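Side-chain contacts in CMP-sialic acid transporter 1 (Zea mays, PDB 6I1R), which probably carries CMP-sialic acid from the cytoplasm into the Golgi lumen, and is seen here in an outward-facing conformation with CMP bound: residues 133-138 with 262-267; 212-217 with 225-230; 73-78 with 192-197. The protein carries 5 engineered substitutions. All blocks are in the same frame, centred on the assembly; numbering follows the deposited sequence.

Interaction 1. Residues 133-138 with 262-267; sequences VLLAVG and KVYSTS
L135 reaches across to Y264 and S267 and carries nearly all of this buried contact. Its CD2 methyl sits squarely over one face of the Y264 ring, 3.7 Å from the ring centroid and only 1° off the normal, a well-centred CH-pi contact. The other methyl, CD1, lies towards one side of the ring and comes 3.8 Å from Y264 CE1. The leucine gets there by extending away from its own helix: CG is anti to the backbone N (chi1 -174°), which sends the branch out towards the opposing helix. On the S267 side L135 CD2 lies 3.7 Å from S267 OG. That hydroxyl is turned back into its own helix, where it donates to V263 O at 2.7 Å, nearly in line with the carbonyl bond. V263 O also takes the regular helical bond from S267 N, and what the leucine meets is therefore a serine whose polar group is already engaged. The Y264 hydroxyl is held too, bonded to S299 O on helix 287-304.

The segments, on helix 126-143 and helix 259-279, run in nearly the same direction, 22° apart, with axes 11.1 Å from each other, and the leucine spans the gap. Helix 287-304 adds S299 against L135 and F304 edge-to-face with Y264, while helix 108-118 packs I109 against both L135 and S267.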
loop_
_atom_site.group_PDB
_atom_site.type_symbol
_atom_site.label_atom_id
_atom_site.label_comp_id
_atom_site.label_asym_id
_atom_site.label_seq_id
_atom_site.Cartn_x
_atom_site.Cartn_y
_atom_site.Cartn_z
ATOM N N VAL B 133 -2.013 -29.757 -14.591
ATOM C CA VAL B 133 -0.680 -29.201 -14.816
ATOM C C VAL B 133 -0.784 -28.092 -15.870
ATOM O O VAL B 133 -0.310 -26.978 -15.649
ATOM C CB VAL B 133 0.335 -30.287 -15.230
ATOM C CG1 VAL B 133 1.659 -29.682 -15.681
ATOM C CG2 VAL B 133 0.570 -31.295 -14.114
ATOM N N LEU B 134 -1.422 -28.390 -16.999
ATOM C CA LEU B 134 -1.538 -27.401 -18.074
ATOM C C LEU B 134 -2.147 -26.102 -17.541
ATOM O O LEU B 134 -1.725 -25.024 -17.952
ATOM C CB LEU B 134 -2.390 -27.951 -19.221
ATOM C CG LEU B 134 -1.617 -28.569 -20.382
ATOM C CD1 LEU B 134 -2.585 -29.120 -21.409
ATOM C CD2 LEU B 134 -0.675 -27.562 -21.027
ATOM N N LEU B 135 -3.126 -26.206 -16.644
ATOM C CA LEU B 135 -3.775 -25.016 -16.087
ATOM C C LEU B 135 -2.740 -24.170 -15.337
ATOM O O LEU B 135 -2.652 -22.960 -15.551
ATOM C CB LEU B 135 -4.917 -25.436 -15.156
ATOM C CG LEU B 135 -5.778 -24.292 -14.620
ATOM C CD1 LEU B 135 -6.585 -23.645 -15.737
ATOM C CD2 LEU B 135 -6.699 -24.777 -13.511
ATOM N N ALA B 136 -1.970 -24.816 -14.465
ATOM C CA ALA B 136 -0.934 -24.139 -13.687
ATOM C C ALA B 136 0.108 -23.519 -14.625
ATOM O O ALA B 136 0.538 -22.387 -14.414
ATOM C CB ALA B 136 -0.294 -25.111 -12.726
ATOM N N VAL B 137 0.499 -24.267 -15.653
ATOM C CA VAL B 137 1.500 -23.799 -16.612
ATOM C C VAL B 137 0.915 -22.635 -17.426
ATOM O O VAL B 137 1.616 -21.666 -17.704
ATOM C CB VAL B 137 1.985 -24.944 -17.524
ATOM C CG1 VAL B 137 2.840 -24.430 -18.672
ATOM C CG2 VAL B 137 2.738 -26.011 -16.744
ATOM N N GLY B 138 -0.361 -22.731 -17.796
ATOM C CA GLY B 138 -1.011 -21.732 -18.654
ATOM C C GLY B 138 -1.198 -20.393 -17.961
ATOM O O GLY B 138 -1.092 -19.338 -18.594
ATOM N N LYS B 262 -13.415 -25.134 -8.512
ATOM C CA LYS B 262 -13.052 -23.856 -7.900
ATOM C C LYS B 262 -11.827 -23.285 -8.626
ATOM O O LYS B 262 -11.903 -22.198 -9.190
ATOM C CB LYS B 262 -12.785 -24.018 -6.399
ATOM C CG LYS B 262 -12.278 -22.775 -5.674
ATOM C CD LYS B 262 -11.778 -23.089 -4.273
ATOM C CE LYS B 262 -10.759 -22.129 -3.687
ATOM N NZ LYS B 262 -9.990 -21.361 -4.695
ATOM N N VAL B 263 -10.726 -24.036 -8.641
ATOM C CA VAL B 263 -9.442 -23.505 -9.137
ATOM C C VAL B 263 -9.514 -23.252 -10.650
ATOM O O VAL B 263 -8.727 -22.458 -11.161
ATOM C CB VAL B 263 -8.242 -24.403 -8.771
ATOM C CG1 VAL B 263 -8.037 -24.484 -7.265
ATOM C CG2 VAL B 263 -8.339 -25.795 -9.375
ATOM N N TYR B 264 -10.424 -23.906 -11.372
ATOM C CA TYR B 264 -10.639 -23.548 -12.780
ATOM C C TYR B 264 -11.352 -22.189 -12.853
ATOM O O TYR B 264 -11.015 -21.368 -13.702
ATOM C CB TYR B 264 -11.391 -24.651 -13.533
ATOM C CG TYR B 264 -10.498 -25.625 -14.262
ATOM C CD1 TYR B 264 -10.066 -25.371 -15.555
ATOM C CD2 TYR B 264 -10.072 -26.797 -13.661
ATOM C CE1 TYR B 264 -9.242 -26.257 -16.231
ATOM C CE2 TYR B 264 -9.248 -27.695 -14.322
ATOM C CZ TYR B 264 -8.830 -27.424 -15.613
ATOM O OH TYR B 264 -8.016 -28.305 -16.264
ATOM N N SER B 265 -12.309 -21.946 -11.957
ATOM C CA SER B 265 -13.027 -20.661 -11.914
ATOM C C SER B 265 -12.059 -19.520 -11.579
ATOM O O SER B 265 -12.055 -18.487 -12.250
ATOM C CB SER B 265 -14.168 -20.701 -10.928
ATOM O OG SER B 265 -15.109 -21.706 -11.271
ATOM N N THR B 266 -11.255 -19.728 -10.537
ATOM C CA THR B 266 -10.281 -18.745 -10.048
ATOM C C THR B 266 -9.261 -18.419 -11.145
ATOM O O THR B 266 -8.902 -17.258 -11.348
ATOM C CB THR B 266 -9.544 -19.267 -8.807
ATOM O OG1 THR B 266 -10.337 -20.280 -8.187
ATOM C CG2 THR B 266 -9.242 -18.182 -7.798
ATOM N N SER B 267 -8.790 -19.459 -11.828
ATOM C CA SER B 267 -7.785 -19.313 -12.879
ATOM C C SER B 267 -8.356 -18.502 -14.047
ATOM O O SER B 267 -7.714 -17.569 -14.529
ATOM C CB SER B 267 -7.285 -20.660 -13.337
ATOM O OG SER B 267 -6.607 -21.334 -12.286
#

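Interaction 2. Residues 212-217 with 225-230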
loop_
_atom_site.group_PDB
_atom_site.type_symbol
_atom_site.label_atom_id
_atom_site.label_comp_id
_atom_site.label_asym_id
_atom_site.label_seq_id
_atom_site.Cartn_x
_atom_site.Cartn_y
_atom_site.Cartn_z
ATOM N N TYR B 212 -4.319 -9.385 18.152
ATOM C CA TYR B 212 -2.887 -9.662 18.258
ATOM C C TYR B 212 -2.095 -8.455 17.745
ATOM O O TYR B 212 -1.179 -7.980 18.413
ATOM C CB TYR B 212 -2.503 -10.936 17.498
ATOM C CG TYR B 212 -1.130 -11.459 17.835
ATOM C CD1 TYR B 212 -0.915 -12.210 18.980
ATOM C CD2 TYR B 212 -0.040 -11.192 17.022
ATOM C CE1 TYR B 212 0.345 -12.690 19.304
ATOM C CE2 TYR B 212 1.226 -11.664 17.332
ATOM C CZ TYR B 212 1.420 -12.416 18.477
ATOM O OH TYR B 212 2.663 -12.885 18.788
ATOM N N GLY B 213 -2.474 -7.955 16.570
ATOM C CA GLY B 213 -1.826 -6.785 15.966
ATOM C C GLY B 213 -1.795 -5.589 16.906
ATOM O O GLY B 213 -0.797 -4.869 16.964
ATOM N N ASP B 214 -2.885 -5.378 17.641
ATOM C CA ASP B 214 -2.957 -4.298 18.627
ATOM C C ASP B 214 -2.052 -4.633 19.820
ATOM O O ASP B 214 -1.413 -3.740 20.377
ATOM C CB ASP B 214 -4.401 -4.038 19.072
ATOM C CG ASP B 214 -5.230 -3.224 18.090
ATOM O OD1 ASP B 214 -4.637 -2.579 17.201
ATOM O OD2 ASP B 214 -6.468 -3.237 18.227
ATOM N N PHE B 215 -1.998 -5.908 20.206
ATOM C CA PHE B 215 -1.105 -6.358 21.283
ATOM C C PHE B 215 0.362 -6.109 20.907
ATOM O O PHE B 215 1.174 -5.784 21.773
ATOM C CB PHE B 215 -1.314 -7.841 21.601
ATOM C CG PHE B 215 -0.271 -8.429 22.517
ATOM C CD1 PHE B 215 -0.340 -8.236 23.889
ATOM C CD2 PHE B 215 0.793 -9.159 22.008
ATOM C CE1 PHE B 215 0.624 -8.772 24.731
ATOM C CE2 PHE B 215 1.756 -9.692 22.851
ATOM C CZ PHE B 215 1.670 -9.498 24.210
ATOM N N LYS B 216 0.694 -6.266 19.626
ATOM C CA LYS B 216 2.075 -6.124 19.149
ATOM C C LYS B 216 2.597 -4.705 19.415
ATOM O O LYS B 216 3.806 -4.514 19.564
ATOM C CB LYS B 216 2.162 -6.451 17.655
ATOM N N ALA B 217 1.699 -3.720 19.465
ATOM C CA ALA B 217 2.070 -2.334 19.763
ATOM C C ALA B 217 1.589 -1.932 21.167
ATOM O O ALA B 217 1.362 -0.751 21.427
ATOM C CB ALA B 217 1.500 -1.424 18.702
ATOM N N TRP B 225 -11.066 -1.840 16.417
ATOM C CA TRP B 225 -12.520 -1.623 16.323
ATOM C C TRP B 225 -12.828 -0.147 16.035
ATOM O O TRP B 225 -13.755 0.158 15.280
ATOM C CB TRP B 225 -13.247 -2.129 17.579
ATOM C CG TRP B 225 -12.719 -1.614 18.885
ATOM C CD1 TRP B 225 -11.823 -2.233 19.708
ATOM C CD2 TRP B 225 -13.079 -0.385 19.540
ATOM N NE1 TRP B 225 -11.589 -1.469 20.819
ATOM C CE2 TRP B 225 -12.346 -0.330 20.745
ATOM C CE3 TRP B 225 -13.939 0.675 19.227
ATOM C CZ2 TRP B 225 -12.449 0.742 21.632
ATOM C CZ3 TRP B 225 -14.040 1.735 20.103
ATOM C CH2 TRP B 225 -13.304 1.765 21.289
ATOM N N GLN B 226 -12.052 0.759 16.626
ATOM C CA GLN B 226 -12.212 2.200 16.398
ATOM C C GLN B 226 -11.820 2.539 14.953
ATOM O O GLN B 226 -12.510 3.294 14.267
ATOM C CB GLN B 226 -11.356 2.977 17.401
ATOM C CG GLN B 226 -11.632 4.474 17.433
ATOM C CD GLN B 226 -10.705 5.196 18.380
ATOM O OE1 GLN B 226 -9.485 5.059 18.314
ATOM N NE2 GLN B 226 -11.282 5.985 19.272
ATOM N N ARG B 227 -10.720 1.945 14.502
ATOM C CA ARG B 227 -10.126 2.210 13.188
ATOM C C ARG B 227 -10.942 1.540 12.071
ATOM O O ARG B 227 -10.796 1.893 10.899
ATOM C CB ARG B 227 -8.685 1.688 13.198
ATOM C CG ARG B 227 -7.841 2.083 11.995
ATOM C CD ARG B 227 -6.375 1.748 12.214
ATOM N NE ARG B 227 -6.142 0.324 12.435
ATOM C CZ ARG B 227 -6.024 -0.258 13.628
ATOM N NH1 ARG B 227 -5.784 -1.557 13.705
ATOM N NH2 ARG B 227 -6.146 0.450 14.738
ATOM N N LEU B 228 -11.823 0.611 12.447
ATOM C CA LEU B 228 -12.415 -0.384 11.535
ATOM C C LEU B 228 -13.011 0.265 10.278
ATOM O O LEU B 228 -12.920 -0.315 9.200
ATOM C CB LEU B 228 -13.495 -1.166 12.290
ATOM C CG LEU B 228 -13.984 -2.443 11.607
ATOM C CD1 LEU B 228 -13.264 -3.666 12.159
ATOM C CD2 LEU B 228 -15.489 -2.601 11.764
ATOM N N PHE B 229 -13.626 1.439 10.409
ATOM C CA PHE B 229 -14.392 2.039 9.303
ATOM C C PHE B 229 -13.567 3.102 8.561
ATOM O O PHE B 229 -14.052 3.664 7.580
ATOM C CB PHE B 229 -15.700 2.642 9.829
ATOM C CG PHE B 229 -16.907 1.739 9.739
ATOM C CD1 PHE B 229 -16.831 0.404 10.107
ATOM C CD2 PHE B 229 -18.128 2.235 9.307
ATOM C CE1 PHE B 229 -17.945 -0.419 10.026
ATOM C CE2 PHE B 229 -19.243 1.412 9.231
ATOM C CZ PHE B 229 -19.149 0.087 9.592
ATOM N N ASN B 230 -12.337 3.372 8.996
ATOM C CA ASN B 230 -11.567 4.504 8.456
ATOM C C ASN B 230 -11.337 4.320 6.949
ATOM O O ASN B 230 -11.054 3.217 6.479
ATOM C CB ASN B 230 -10.232 4.698 9.182
ATOM C CG ASN B 230 -10.363 5.438 10.499
ATOM O OD1 ASN B 230 -11.273 6.243 10.682
ATOM N ND2 ASN B 230 -9.445 5.186 11.415
#
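The D214 carboxylate is gripped on both oxygens: OD2 accepts a hydrogen bond from W224 N, its strongest partner, while OD1 is turned to R227. The second link is a long salt bridge, D214 OD1 to R227 NH1 at 3.8 Å, and it is the one polar link between these two segments. Together they span a helix-loop-helix connection: D214 lies near the end of helix 191-216, and R227 lies on the short, weakly bonded helix about 224-227 that follows a brief loop. Because W224 stands at the start of that short helix, the aspartate ties the end of one helix to the beginning of the next.

R227 first extends, with CG anti to the backbone N (chi1 -170°), then bends at chi3 (60°), and this kink brings the guanidinium round to the aspartate. Its other links are loose as well: NH2 makes a weak hydrogen bond to G222 O, and NE has a long, weak ion pair with D33. These are long or weak links, so they probably steer the guanidinium rather than lock it.

The connection lies at the surface, beside the second subunit, where Q226 packs on P159 and N230 on Y95 of that other chain. Beyond R227 the backbone folds into a type I beta turn as far as N230.

The charged groups do not meet as a flat, two-toothed pair. The carboxylate plane is turned 79° from that of the guanidinium, and D214 OD1 lies at the guanidinium edge, near its plane, 4.2 Å from the second nitrogen, R227 NH2.

Interaction 3. Residues 73-78 with 192-197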
loop_
_atom_site.group_PDB
_atom_site.type_symbol
_atom_site.label_atom_id
_atom_site.label_comp_id
_atom_site.label_asym_id
_atom_site.label_seq_id
_atom_site.Cartn_x
_atom_site.Cartn_y
_atom_site.Cartn_z
ATOM N N ARG B 73 -16.308 -28.819 16.237
ATOM C CA ARG B 73 -14.936 -28.361 16.518
ATOM C C ARG B 73 -14.045 -28.464 15.270
ATOM O O ARG B 73 -13.003 -27.816 15.209
ATOM C CB ARG B 73 -14.320 -29.195 17.647
ATOM C CG ARG B 73 -13.954 -30.612 17.227
ATOM C CD ARG B 73 -13.942 -31.642 18.337
ATOM N NE ARG B 73 -12.651 -31.920 18.925
ATOM C CZ ARG B 73 -12.430 -32.250 20.193
ATOM N NH1 ARG B 73 -11.214 -32.090 20.684
ATOM N NH2 ARG B 73 -13.395 -32.714 20.969
ATOM N N LEU B 74 -14.429 -29.290 14.297
ATOM C CA LEU B 74 -13.593 -29.522 13.108
ATOM C C LEU B 74 -13.587 -28.292 12.187
ATOM O O LEU B 74 -12.695 -28.164 11.349
ATOM C CB LEU B 74 -14.096 -30.762 12.359
ATOM C CG LEU B 74 -13.328 -32.053 12.635
ATOM C CD1 LEU B 74 -13.391 -32.425 14.108
ATOM C CD2 LEU B 74 -13.857 -33.189 11.773
ATOM N N TYR B 75 -14.551 -27.385 12.340
ATOM C CA TYR B 75 -14.618 -26.190 11.488
ATOM C C TYR B 75 -13.566 -25.155 11.916
ATOM O O TYR B 75 -13.428 -24.119 11.259
ATOM C CB TYR B 75 -16.033 -25.604 11.503
ATOM C CG TYR B 75 -17.049 -26.434 10.759
ATOM C CD1 TYR B 75 -17.717 -27.476 11.383
ATOM C CD2 TYR B 75 -17.336 -26.189 9.426
ATOM C CE1 TYR B 75 -18.649 -28.247 10.706
ATOM C CE2 TYR B 75 -18.264 -26.950 8.735
ATOM C CZ TYR B 75 -18.924 -27.984 9.376
ATOM O OH TYR B 75 -19.839 -28.742 8.705
ATOM N N VAL B 76 -12.821 -25.427 12.987
ATOM C CA VAL B 76 -11.738 -24.537 13.424
ATOM C C VAL B 76 -10.580 -24.646 12.422
ATOM O O VAL B 76 -9.946 -23.644 12.086
ATOM C CB VAL B 76 -11.257 -24.867 14.854
ATOM C CG1 VAL B 76 -10.175 -23.903 15.322
ATOM C CG2 VAL B 76 -12.394 -24.897 15.866
ATOM N N VAL B 77 -10.340 -25.862 11.933
ATOM C CA VAL B 77 -9.089 -26.212 11.245
ATOM C C VAL B 77 -8.826 -25.231 10.093
ATOM O O VAL B 77 -7.757 -24.624 10.052
ATOM C CB VAL B 77 -9.095 -27.681 10.772
ATOM C CG1 VAL B 77 -7.916 -27.998 9.862
ATOM C CG2 VAL B 77 -9.132 -28.647 11.949
ATOM N N PRO B 78 -9.791 -25.049 9.169
ATOM C CA PRO B 78 -9.545 -24.122 8.052
ATOM C C PRO B 78 -9.008 -22.760 8.519
ATOM O O PRO B 78 -8.089 -22.217 7.902
ATOM C CB PRO B 78 -10.909 -23.945 7.372
ATOM C CG PRO B 78 -11.625 -25.229 7.680
ATOM C CD PRO B 78 -11.159 -25.580 9.077
ATOM N N TYR B 192 -26.197 -23.961 4.940
ATOM C CA TYR B 192 -26.265 -22.716 5.700
ATOM C C TYR B 192 -25.799 -22.940 7.146
ATOM O O TYR B 192 -25.281 -22.016 7.768
ATOM C CB TYR B 192 -27.682 -22.140 5.648
ATOM C CG TYR B 192 -28.234 -21.957 4.256
ATOM C CD1 TYR B 192 -27.538 -21.233 3.301
ATOM C CD2 TYR B 192 -29.453 -22.507 3.889
ATOM C CE1 TYR B 192 -28.035 -21.061 2.020
ATOM C CE2 TYR B 192 -29.965 -22.343 2.612
ATOM C CZ TYR B 192 -29.253 -21.618 1.672
ATOM O OH TYR B 192 -29.747 -21.451 0.410
ATOM N N TRP B 193 -25.983 -24.148 7.679
ATOM C CA TRP B 193 -25.504 -24.471 9.033
ATOM C C TRP B 193 -23.998 -24.762 9.000
ATOM O O TRP B 193 -23.286 -24.464 9.962
ATOM C CB TRP B 193 -26.303 -25.635 9.636
ATOM C CG TRP B 193 -25.684 -26.243 10.859
ATOM C CD1 TRP B 193 -25.269 -27.535 11.006
ATOM C CD2 TRP B 193 -25.395 -25.587 12.108
ATOM N NE1 TRP B 193 -24.752 -27.731 12.257
ATOM C CE2 TRP B 193 -24.812 -26.555 12.956
ATOM C CE3 TRP B 193 -25.572 -24.286 12.595
ATOM C CZ2 TRP B 193 -24.407 -26.257 14.257
ATOM C CZ3 TRP B 193 -25.171 -23.992 13.880
ATOM C CH2 TRP B 193 -24.598 -24.967 14.698
ATOM N N GLN B 194 -23.517 -25.343 7.904
ATOM C CA GLN B 194 -22.087 -25.606 7.745
ATOM C C GLN B 194 -21.352 -24.266 7.611
ATOM O O GLN B 194 -20.325 -24.043 8.261
ATOM C CB GLN B 194 -21.853 -26.543 6.557
ATOM C CG GLN B 194 -22.389 -27.951 6.794
ATOM C CD GLN B 194 -22.219 -28.866 5.606
ATOM O OE1 GLN B 194 -22.492 -28.497 4.466
ATOM N NE2 GLN B 194 -21.782 -30.088 5.869
ATOM N N ASN B 195 -21.901 -23.372 6.794
ATOM C CA ASN B 195 -21.384 -22.011 6.661
ATOM C C ASN B 195 -21.340 -21.329 8.034
ATOM O O ASN B 195 -20.326 -20.737 8.394
ATOM C CB ASN B 195 -22.224 -21.172 5.694
ATOM C CG ASN B 195 -22.078 -21.590 4.247
ATOM O OD1 ASN B 195 -21.216 -22.398 3.912
ATOM N ND2 ASN B 195 -22.917 -21.043 3.383
ATOM N N VAL B 196 -22.436 -21.414 8.790
ATOM C CA VAL B 196 -22.556 -20.674 10.058
ATOM C C VAL B 196 -21.417 -21.086 11.002
ATOM O O VAL B 196 -20.827 -20.227 11.651
ATOM C CB VAL B 196 -23.941 -20.865 10.710
ATOM C CG1 VAL B 196 -23.930 -20.542 12.198
ATOM C CG2 VAL B 196 -25.012 -20.045 10.002
ATOM N N GLN B 197 -21.105 -22.379 11.069
ATOM C CA GLN B 197 -20.030 -22.863 11.943
ATOM C C GLN B 197 -18.672 -22.430 11.378
ATOM O O GLN B 197 -17.812 -21.925 12.106
ATOM C CB GLN B 197 -20.045 -24.389 12.055
ATOM C CG GLN B 197 -21.341 -24.974 12.591
ATOM C CD GLN B 197 -21.460 -26.425 12.200
ATOM O OE1 GLN B 197 -20.893 -27.308 12.842
ATOM N NE2 GLN B 197 -22.182 -26.679 11.120
#
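Y75 and Q197 bring the two backbones closest together, their CA atoms 6.4 Å apart, where a 3-10 turn leading into helix 76-92 meets an early part of helix 191-216. The CB of Y75 points toward that helix, and its ring lies with one face over Q197. Q197 CB stands 4.0 Å from the centroid of the Y75 ring, 18° off the normal, a CH-pi contact shifted toward the rim. Further along the glutamine, the amide end lies alongside Y75 CE1, its plane turned 47° from the ring.

Q197 NE2 donates to W193 O at 2.7 Å in an almost straight bond, with the oxygen lying in the amide plane. W193 O also receives Q197 N, from the opposite face of its carbonyl plane. As modelled, the NE2 bond ties the amide to the preceding turn, though the close approach of NE2 to W193 NE1, another donor, makes the choice of amide rotation doubtful.

At the far end of the ring, Y75 OH rests against Q194 CG, 3.3 Å away. Beyond that point the polar end of Q194 is engaged elsewhere, with OE1 bonded to K255 NZ and NE2 to M184 O. A serine in place of Y75 would probably leave a gap over Q197 CB and strip the packing from Q194 CG.

Both helices go on to the nucleotide pocket, one supplying S79, Y82, L83 and N86, the other G202, F205, N206 and W209, and the contact thus joins two pocket-lining helices of the all-helical drug/metabolite transporter fold.

The three contacts are separate, none touching another. Interactions 2 and 3 share helix 191-216, and their centres are 26 Å apart. Interaction 1 lies across the centre of the chain from both, its centre 27 Å from that of interaction 3 and 36 Å from that of interaction 2. Along the sequence, interaction 2 is nested within the loop closed by interaction 1, whereas the segments of interactions 1 and 3 alternate, so their connections cross. All three stand at a similar remove from the bound CMP: about 11 Å from the side chain of Y75, 12 Å from that of R227 and 13 Å from that of V263.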